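Biotin binding protein A (PDB 2C1S) binds biotin-type ligands, here biotin-D-sulfoxide, in the pocket of an avidin-family beta barrel that assembles with three further copies of itself. Local coordinates at residues A[3-8]-A[91-96]; A[27-32]-A[51-56]; A[39-44]-A[72-77]. One frame throughout, in Å; residues are numbered along the deposited sequence.

From the N terminus, residues 3-8, just before the first barrel strand, return to residues 91-96 at the start of strand 93-102; contact 1 thus closes a loop of 82 intervening residues. Both other contacts nest inside it. Contact 2 pairs 27-32 with 51-56, joining the neighbouring strands 29-35 and 48-54. Residues 39-44 lie in the loop between those strands and meet 72-77, beyond both, so contacts 2 and 3 cross along the chain. Contacts 1 and 2 touch through Leu7, which packs on Phe30 and Gln54. Contact 3 lies across the chain's centre from them, its centre about 28 Å from that of contact 1, around the ligand's carboxylate.

Contact 1: A[3-8]-A[91-96]; sequences RKCELQ and GKEMLE
The carboxylate of Glu93 turns the anti lone pair of OE2 to the backbone N-H of Cys5, while its other oxygen, OE1, pairs with Arg124 of strand 115-124. Residues 3-6 form a type II beta turn that lies against the start of strand 93-102 in the avidin-family barrel. In the same turn the guanidinium of Arg3 has the carboxylate carbon of Glu6 in plane at its edge; Arg3 NH1 reaches the syn lone pair of Glu6 OE1 at 3.0 Å, a salt bridge between the turn's two ends. The turn is closed by Glu6 N to Arg3 O, 3.1 Å. Its third residue, Cys5, takes a positive phi (73°), and its N-H goes to Glu93 OE2 in a nearly straight bond (167°). The 2.5 Å between Cys5 N and Glu93 OE2 is shorter than expected, so the exact length is doubtful. Cys5 is further fixed by its disulfide to Cys85, and its SG lies 4.0 Å from Glu93 CG. An alanine in place of Glu93 would probably leave the Cys5 N-H and Arg124 NE without their carboxylate partner and, with CG gone, open a gap beside the sulfur. Lys4 crosses Glu93 at about a right angle. A bend at chi2 (-49°) sets CD on the way to Gly91, and Lys4 NZ hydrogen-bonds to Gly91 O at 2.8 Å. Glycine suits that position: its phi is positive, and a beta carbon would press on Lys4 CE. Deeper in, Leu7 and Leu95 meet through single methyls, CD2 to CD2, 3.9 Å apart.

Contact 2: A[27-32]-A[51-56]; sequences AGTFSG and KGAQQP
Strands 29-35 and 48-54 are antiparallel neighbours in the avidin-family barrel, and this contact is the end of their ladder. Phe30 and Gly52 form its hydrogen-bonded pair: Phe30 N gives to Gly52 O at 2.9 Å, and Gly52 N returns a nearly straight bond (175°) to Phe30 O at 2.8 Å. Thr29 with Ala53 and Ser31 with Lys51 are the non-hydrogen-bonded pairs on either side. Past Thr29 and Ala53, Gln54 N hydrogen-bonds to Gly28 O, 2.8 Å. The Phe30 side chain folds back over its partner because CG occupies the crowded position between N and C (chi1 60°). One ring face therefore covers Gly52, whose CA makes a CH-pi contact 4.0 Å from the Phe30 ring centroid. Glycine suits this place, since a beta carbon would run into Phe30 CZ. Gly28 is similarly constrained: its phi is positive and a side chain would strike Gln54 O. The ring also packs on Leu24 and Phe68, whereas Thr29, Lys51 and Ala53 occupy the other face and touch the second subunit. On that face the bent Lys51 chain swings its tip across the strands, so that Lys51 NZ donates a hydrogen bond to Ser31 OG, 2.9 Å.

Contact 3: A[39-44]-A[72-77]; sequences TATNKQ and WQFADS. With BSO (biotin-D-sulfoxide), chain C.
Thr39 and Phe74 touch across two loops whose polar link is supplied by the ligand: each loop holds one oxygen of the biotin-D-sulfoxide carboxylate. On the 39-44 side, Thr39 OG1 donates to O11 at 2.6 Å and Ala40 N adds a second bond to O11 at 2.8 Å. From 72-77, Ser77 OG donates to O12 at 2.7 Å. Three donors share the two oxygens, which would probably offset the carboxylate's negative charge. The Thr39 hydroxyl is itself set by a second shell. Anti to its backbone N (chi1 178°), Thr39 OG1 accepts from Thr41 OG1 at 2.7 Å and from Thr41 N, an ST turn; Thr41 OG1 in turn accepts from Lys43 N in another. Each hydroxyl thus donates and accepts at once, and at Thr41 the added methyl has its own use, CG2 meeting Ala75 CB at 3.9 Å. The protein contact proper is made by Phe74. The Phe74 ring turns its edge to Thr39, with Phe74 CE1 3.4 Å from Thr39 OG1 in the ring plane, and Thr41 OG1 and Lys43 CB also near that edge. Gln44 O approaches Phe74 CB. Hydrophobic rings take the ligand's aliphatic tail: C9 sits 3.5 Å above the centre of Trp72's face, and Phe74 CZ is 3.8 Å from C9. Trp72 NE1 is hydrogen-bonded to Thr79 OG1, and Ala40 packs on Trp112 of a third subunit. Polar loops at the carboxylate with aromatic walls along the valeryl chain are what characterise the biotin pocket at the open end of an avidin-family barrel.

Contact 1: A[3-8]-A[91-96]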
loop_
_atom_site.group_PDB
_atom_site.type_symbol
_atom_site.label_atom_id
_atom_site.label_comp_id
_atom_site.label_asym_id
_atom_site.label_seq_id
_atom_site.Cartn_x
_atom_site.Cartn_y
_atom_site.Cartn_z
ATOM N N ARG A 3 -9.237 24.954 -18.350
ATOM C CA ARG A 3 -9.215 24.817 -16.875
ATOM C C ARG A 3 -9.768 23.459 -16.453
ATOM O O ARG A 3 -9.941 23.207 -15.257
ATOM C CB ARG A 3 -10.066 25.910 -16.210
ATOM C CG ARG A 3 -9.583 27.327 -16.375
ATOM C CD ARG A 3 -10.419 28.262 -15.507
ATOM N NE ARG A 3 -9.901 29.627 -15.574
ATOM C CZ ARG A 3 -8.947 30.123 -14.778
ATOM N NH1 ARG A 3 -8.400 29.374 -13.822
ATOM N NH2 ARG A 3 -8.543 31.384 -14.934
ATOM N N LYS A 4 -10.109 22.610 -17.425
ATOM C CA LYS A 4 -10.516 21.241 -17.119
ATOM C C LYS A 4 -9.407 20.553 -16.330
ATOM O O LYS A 4 -8.261 20.567 -16.761
ATOM C CB LYS A 4 -10.804 20.434 -18.384
ATOM C CG LYS A 4 -12.161 20.715 -19.006
ATOM C CD LYS A 4 -13.279 20.662 -17.986
ATOM C CE LYS A 4 -14.592 20.497 -18.697
ATOM N NZ LYS A 4 -15.700 20.487 -17.731
ATOM N N CYS A 5 -9.771 19.981 -15.178
ATOM C CA CYS A 5 -8.842 19.241 -14.289
ATOM C C CYS A 5 -7.859 20.112 -13.512
ATOM O O CYS A 5 -6.921 19.596 -12.882
ATOM C CB CYS A 5 -8.112 18.121 -15.027
ATOM S SG CYS A 5 -9.006 16.551 -14.900
ATOM N N GLU A 6 -8.073 21.420 -13.577
ATOM C CA GLU A 6 -7.476 22.367 -12.653
ATOM C C GLU A 6 -7.802 21.951 -11.221
ATOM O O GLU A 6 -8.981 21.851 -10.821
ATOM C CB GLU A 6 -8.008 23.778 -12.973
ATOM C CG GLU A 6 -8.048 24.778 -11.862
ATOM C CD GLU A 6 -8.216 26.209 -12.386
ATOM O OE1 GLU A 6 -7.589 26.549 -13.425
ATOM O OE2 GLU A 6 -8.966 26.982 -11.739
ATOM N N LEU A 7 -6.755 21.696 -10.428
ATOM C CA LEU A 7 -6.976 21.243 -9.063
ATOM C C LEU A 7 -7.677 22.270 -8.213
ATOM O O LEU A 7 -8.453 21.907 -7.336
ATOM C CB LEU A 7 -5.659 20.821 -8.374
ATOM C CG LEU A 7 -4.867 19.746 -9.100
ATOM C CD1 LEU A 7 -3.606 19.411 -8.274
ATOM C CD2 LEU A 7 -5.755 18.498 -9.352
ATOM N N GLN A 8 -7.403 23.553 -8.474
ATOM C CA GLN A 8 -7.969 24.606 -7.673
ATOM C C GLN A 8 -9.463 24.444 -7.671
ATOM O O GLN A 8 -10.073 24.281 -8.733
ATOM C CB GLN A 8 -7.618 25.983 -8.247
ATOM C CG GLN A 8 -8.319 27.125 -7.515
ATOM C CD GLN A 8 -7.894 28.483 -8.047
ATOM O OE1 GLN A 8 -7.099 28.578 -8.988
ATOM N NE2 GLN A 8 -8.411 29.532 -7.444
ATOM N N GLY A 91 -16.697 15.644 -20.200
ATOM C CA GLY A 91 -15.981 16.740 -19.547
ATOM C C GLY A 91 -16.027 16.696 -18.026
ATOM O O GLY A 91 -15.685 17.683 -17.378
ATOM N N LYS A 92 -16.471 15.587 -17.441
ATOM C CA LYS A 92 -16.565 15.522 -15.988
ATOM C C LYS A 92 -15.196 15.140 -15.454
ATOM O O LYS A 92 -14.543 14.255 -16.002
ATOM C CB LYS A 92 -17.623 14.522 -15.534
ATOM C CG LYS A 92 -19.015 14.847 -16.088
ATOM C CD LYS A 92 -20.121 13.922 -15.582
ATOM C CE LYS A 92 -21.411 14.146 -16.413
ATOM N NZ LYS A 92 -22.546 13.367 -15.847
ATOM N N GLU A 93 -14.761 15.846 -14.414
ATOM C CA GLU A 93 -13.419 15.645 -13.823
ATOM C C GLU A 93 -13.475 14.726 -12.613
ATOM O O GLU A 93 -14.321 14.874 -11.725
ATOM C CB GLU A 93 -12.815 16.992 -13.381
ATOM C CG GLU A 93 -12.677 18.066 -14.495
ATOM C CD GLU A 93 -12.901 19.453 -13.940
ATOM O OE1 GLU A 93 -13.930 19.672 -13.234
ATOM O OE2 GLU A 93 -12.052 20.325 -14.202
ATOM N N MET A 94 -12.536 13.790 -12.566
ATOM C CA MET A 94 -12.408 12.912 -11.409
ATOM C C MET A 94 -10.948 12.866 -10.971
ATOM O O MET A 94 -10.089 12.667 -11.815
ATOM C CB MET A 94 -12.983 11.511 -11.698
ATOM C CG MET A 94 -14.522 11.402 -11.559
ATOM S SD MET A 94 -15.464 11.796 -13.063
ATOM C CE MET A 94 -17.142 11.561 -12.492
ATOM N N LEU A 95 -10.664 13.027 -9.672
ATOM C CA LEU A 95 -9.286 12.797 -9.162
ATOM C C LEU A 95 -9.218 11.355 -8.684
ATOM O O LEU A 95 -9.967 10.980 -7.783
ATOM C CB LEU A 95 -8.926 13.757 -8.014
ATOM C CG LEU A 95 -9.295 15.231 -8.180
ATOM C CD1 LEU A 95 -9.040 16.002 -6.864
ATOM C CD2 LEU A 95 -8.564 15.856 -9.338
ATOM N N GLU A 96 -8.336 10.566 -9.292
ATOM C CA GLU A 96 -8.123 9.171 -8.870
ATOM C C GLU A 96 -6.930 9.278 -7.902
ATOM O O GLU A 96 -5.874 9.756 -8.294
ATOM C CB GLU A 96 -7.712 8.293 -10.065
ATOM C CG GLU A 96 -8.844 7.896 -11.045
ATOM C CD GLU A 96 -9.901 6.956 -10.424
ATOM O OE1 GLU A 96 -9.647 6.309 -9.391
ATOM O OE2 GLU A 96 -11.009 6.838 -10.991
#

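Contact 2: A[27-32]-A[51-56]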
loop_
_atom_site.group_PDB
_atom_site.type_symbol
_atom_site.label_atom_id
_atom_site.label_comp_id
_atom_site.label_asym_id
_atom_site.label_seq_id
_atom_site.Cartn_x
_atom_site.Cartn_y
_atom_site.Cartn_z
ATOM N N ALA A 27 5.540 27.440 -8.746
ATOM C CA ALA A 27 6.220 26.162 -8.592
ATOM C C ALA A 27 5.291 24.931 -8.531
ATOM O O ALA A 27 5.763 23.812 -8.376
ATOM C CB ALA A 27 7.101 26.218 -7.370
ATOM N N GLY A 28 3.983 25.132 -8.666
ATOM C CA GLY A 28 3.037 24.020 -8.657
ATOM C C GLY A 28 2.685 23.551 -7.258
ATOM O O GLY A 28 1.966 22.548 -7.084
ATOM N N THR A 29 3.176 24.273 -6.251
ATOM C CA THR A 29 2.815 23.962 -4.892
ATOM C C THR A 29 1.461 24.584 -4.595
ATOM O O THR A 29 1.057 25.575 -5.237
ATOM C CB THR A 29 3.950 24.296 -3.848
ATOM O OG1 THR A 29 4.133 25.686 -3.777
ATOM C CG2 THR A 29 5.250 23.696 -4.281
ATOM N N PHE A 30 0.720 23.946 -3.701
ATOM C CA PHE A 30 -0.583 24.435 -3.278
ATOM C C PHE A 30 -0.891 24.113 -1.826
ATOM O O PHE A 30 -0.225 23.285 -1.179
ATOM C CB PHE A 30 -1.721 23.909 -4.197
ATOM C CG PHE A 30 -1.827 22.398 -4.229
ATOM C CD1 PHE A 30 -2.487 21.715 -3.204
ATOM C CD2 PHE A 30 -1.216 21.681 -5.237
ATOM C CE1 PHE A 30 -2.562 20.307 -3.218
ATOM C CE2 PHE A 30 -1.300 20.252 -5.267
ATOM C CZ PHE A 30 -1.979 19.605 -4.246
ATOM N N SER A 31 -1.932 24.779 -1.341
ATOM C CA SER A 31 -2.484 24.619 -0.025
ATOM C C SER A 31 -3.981 24.290 -0.137
ATOM O O SER A 31 -4.544 24.277 -1.227
ATOM C CB SER A 31 -2.265 25.927 0.737
ATOM O OG SER A 31 -2.556 25.748 2.093
ATOM N N GLY A 32 -4.636 24.034 0.980
ATOM C CA GLY A 32 -6.055 23.789 0.955
ATOM C C GLY A 32 -6.606 23.372 2.284
ATOM O O GLY A 32 -5.932 23.464 3.304
ATOM N N LYS A 51 -1.170 20.557 2.275
ATOM C CA LYS A 51 -0.094 21.158 1.573
ATOM C C LYS A 51 0.353 20.149 0.566
ATOM O O LYS A 51 0.581 18.977 0.920
ATOM C CB LYS A 51 1.070 21.457 2.539
ATOM C CG LYS A 51 0.910 22.713 3.290
ATOM C CD LYS A 51 1.135 23.949 2.388
ATOM C CE LYS A 51 0.890 25.258 3.155
ATOM N NZ LYS A 51 -0.381 25.325 3.949
ATOM N N GLY A 52 0.489 20.588 -0.682
ATOM C CA GLY A 52 0.937 19.710 -1.754
ATOM C C GLY A 52 1.653 20.352 -2.911
ATOM O O GLY A 52 2.022 21.536 -2.884
ATOM N N ALA A 53 1.816 19.563 -3.960
ATOM C CA ALA A 53 2.518 19.972 -5.177
ATOM C C ALA A 53 2.028 19.149 -6.335
ATOM O O ALA A 53 1.731 17.962 -6.176
ATOM C CB ALA A 53 4.000 19.802 -5.048
ATOM N N GLN A 54 1.990 19.787 -7.510
ATOM C CA GLN A 54 1.606 19.162 -8.774
ATOM C C GLN A 54 2.673 19.340 -9.858
ATOM O O GLN A 54 3.303 20.417 -9.957
ATOM C CB GLN A 54 0.273 19.741 -9.265
ATOM C CG GLN A 54 -0.197 19.038 -10.511
ATOM C CD GLN A 54 -1.539 19.506 -11.000
ATOM O OE1 GLN A 54 -1.786 20.704 -11.079
ATOM N NE2 GLN A 54 -2.418 18.548 -11.359
ATOM N N GLN A 55 2.892 18.290 -10.648
ATOM C CA GLN A 55 3.776 18.384 -11.799
ATOM C C GLN A 55 3.219 19.397 -12.818
ATOM O O GLN A 55 2.017 19.617 -12.882
ATOM C CB GLN A 55 4.030 17.031 -12.466
ATOM C CG GLN A 55 4.745 16.016 -11.573
ATOM C CD GLN A 55 6.250 16.174 -11.561
ATOM O OE1 GLN A 55 6.836 17.021 -12.262
ATOM N NE2 GLN A 55 6.896 15.338 -10.787
ATOM N N PRO A 56 4.115 20.041 -13.571
ATOM C CA PRO A 56 3.709 20.872 -14.713
ATOM C C PRO A 56 2.956 20.035 -15.763
ATOM O O PRO A 56 3.381 18.911 -16.076
ATOM C CB PRO A 56 5.045 21.392 -15.266
ATOM C CG PRO A 56 6.086 20.450 -14.716
ATOM C CD PRO A 56 5.573 20.042 -13.371
#

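Contact 3: A[39-44]-A[72-77]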
loop_
_atom_site.group_PDB
_atom_site.type_symbol
_atom_site.label_atom_id
_atom_site.label_comp_id
_atom_site.label_asym_id
_atom_site.label_seq_id
_atom_site.Cartn_x
_atom_site.Cartn_y
_atom_site.Cartn_z
ATOM N N THR A 39 -13.446 9.007 10.361
ATOM C CA THR A 39 -12.213 8.988 11.123
ATOM C C THR A 39 -12.071 7.639 11.806
ATOM O O THR A 39 -13.075 7.014 12.196
ATOM C CB THR A 39 -12.158 10.149 12.161
ATOM O OG1 THR A 39 -10.953 10.073 12.930
ATOM C CG2 THR A 39 -13.339 10.074 13.103
ATOM N N ALA A 40 -10.826 7.199 11.956
ATOM C CA ALA A 40 -10.504 6.000 12.740
ATOM C C ALA A 40 -10.454 6.284 14.248
ATOM O O ALA A 40 -10.298 5.363 15.057
ATOM C CB ALA A 40 -9.198 5.391 12.275
ATOM N N THR A 41 -10.550 7.559 14.613
ATOM C CA THR A 41 -10.570 8.011 16.010
ATOM C C THR A 41 -11.999 8.098 16.515
ATOM O O THR A 41 -12.945 7.913 15.748
ATOM C CB THR A 41 -9.921 9.408 16.190
ATOM O OG1 THR A 41 -10.721 10.443 15.578
ATOM C CG2 THR A 41 -8.535 9.440 15.619
ATOM N N ASN A 42 -12.132 8.381 17.808
ATOM C CA ASN A 42 -13.417 8.712 18.413
ATOM C C ASN A 42 -13.522 10.215 18.694
ATOM O O ASN A 42 -14.269 10.638 19.572
ATOM C CB ASN A 42 -13.607 7.906 19.701
ATOM C CG ASN A 42 -12.453 8.075 20.681
ATOM O OD1 ASN A 42 -11.714 9.086 20.664
ATOM N ND2 ASN A 42 -12.285 7.075 21.555
ATOM N N LYS A 43 -12.754 11.017 17.961
ATOM C CA LYS A 43 -12.782 12.472 18.103
ATOM C C LYS A 43 -13.731 13.124 17.107
ATOM O O LYS A 43 -14.034 12.560 16.049
ATOM C CB LYS A 43 -11.378 13.069 17.927
ATOM C CG LYS A 43 -10.318 12.529 18.889
ATOM C CD LYS A 43 -10.647 12.820 20.344
ATOM C CE LYS A 43 -9.408 12.676 21.230
ATOM N NZ LYS A 43 -9.670 11.938 22.517
ATOM N N GLN A 44 -14.206 14.318 17.466
ATOM C CA GLN A 44 -14.983 15.157 16.569
ATOM C C GLN A 44 -14.081 15.608 15.413
ATOM O O GLN A 44 -12.986 16.135 15.625
ATOM C CB GLN A 44 -15.583 16.347 17.355
ATOM C CG GLN A 44 -16.094 17.555 16.529
ATOM C CD GLN A 44 -17.243 17.222 15.578
ATOM O OE1 GLN A 44 -18.104 16.383 15.880
ATOM N NE2 GLN A 44 -17.260 17.881 14.426
ATOM N N TRP A 72 -4.152 16.509 10.176
ATOM C CA TRP A 72 -5.442 16.409 10.859
ATOM C C TRP A 72 -5.400 17.198 12.138
ATOM O O TRP A 72 -4.458 17.067 12.913
ATOM C CB TRP A 72 -5.794 14.951 11.164
ATOM C CG TRP A 72 -5.809 14.118 9.912
ATOM C CD1 TRP A 72 -4.901 13.164 9.569
ATOM C CD2 TRP A 72 -6.751 14.201 8.810
ATOM N NE1 TRP A 72 -5.226 12.622 8.336
ATOM C CE2 TRP A 72 -6.346 13.242 7.845
ATOM C CE3 TRP A 72 -7.895 14.976 8.553
ATOM C CZ2 TRP A 72 -7.050 13.033 6.647
ATOM C CZ3 TRP A 72 -8.604 14.759 7.370
ATOM C CH2 TRP A 72 -8.180 13.797 6.426
ATOM N N GLN A 73 -6.430 18.011 12.359
ATOM C CA GLN A 73 -6.461 18.910 13.523
ATOM C C GLN A 73 -7.060 18.247 14.755
ATOM O O GLN A 73 -7.021 18.805 15.853
ATOM C CB GLN A 73 -7.199 20.206 13.184
ATOM C CG GLN A 73 -6.502 20.998 12.104
ATOM C CD GLN A 73 -5.127 21.505 12.526
ATOM O OE1 GLN A 73 -5.023 22.427 13.329
ATOM N NE2 GLN A 73 -4.064 20.910 11.972
ATOM N N PHE A 74 -7.582 17.041 14.584
ATOM C CA PHE A 74 -8.316 16.376 15.630
ATOM C C PHE A 74 -7.711 14.989 15.893
ATOM O O PHE A 74 -8.299 14.192 16.615
ATOM C CB PHE A 74 -9.762 16.216 15.198
ATOM C CG PHE A 74 -9.913 15.462 13.905
ATOM C CD1 PHE A 74 -10.160 14.087 13.911
ATOM C CD2 PHE A 74 -9.765 16.121 12.685
ATOM C CE1 PHE A 74 -10.261 13.387 12.717
ATOM C CE2 PHE A 74 -9.880 15.430 11.503
ATOM C CZ PHE A 74 -10.121 14.060 11.521
ATOM N N ALA A 75 -6.566 14.713 15.271
ATOM C CA ALA A 75 -5.886 13.420 15.417
ATOM C C ALA A 75 -4.370 13.559 15.308
ATOM O O ALA A 75 -3.872 14.533 14.739
ATOM C CB ALA A 75 -6.418 12.413 14.383
ATOM N N ASP A 76 -3.648 12.587 15.867
ATOM C CA ASP A 76 -2.182 12.593 15.838
ATOM C C ASP A 76 -1.591 11.985 14.576
ATOM O O ASP A 76 -0.386 11.964 14.388
ATOM C CB ASP A 76 -1.643 11.912 17.093
ATOM C CG ASP A 76 -2.153 12.581 18.351
ATOM O OD1 ASP A 76 -2.325 13.814 18.289
ATOM O OD2 ASP A 76 -2.417 11.901 19.372
ATOM N N SER A 77 -2.462 11.559 13.685
ATOM C CA SER A 77 -2.053 10.853 12.485
ATOM C C SER A 77 -1.839 11.873 11.362
ATOM O O SER A 77 -2.202 13.055 11.498
ATOM C CB SER A 77 -3.182 9.903 12.112
ATOM O OG SER A 77 -4.351 10.676 11.902
HETATM C C11 BSO C . -7.749 9.705 11.479
HETATM O O11 BSO C . -8.862 9.171 11.690
HETATM O O12 BSO C . -6.675 9.282 11.943
HETATM C C10 BSO C . -7.666 10.984 10.617
HETATM C C9 BSO C . -8.730 11.130 9.505
HETATM C C8 BSO C . -8.389 10.179 8.364
HETATM C C7 BSO C . -9.549 10.145 7.349
HETATM C C2 BSO C . -9.203 9.152 6.216
HETATM S S1 BSO C . -7.861 9.678 5.137
HETATM C C6 BSO C . -8.233 8.409 3.893
HETATM C C5 BSO C . -9.772 8.326 3.859
HETATM N N1 BSO C . -10.277 9.284 2.864
HETATM C C3 BSO C . -11.004 10.236 3.461
HETATM O O3 BSO C . -11.554 11.129 2.809
HETATM N N2 BSO C . -11.112 10.087 4.788
HETATM C C4 BSO C . -10.367 8.861 5.207
HETATM O O10 BSO C . -6.607 9.260 5.855
#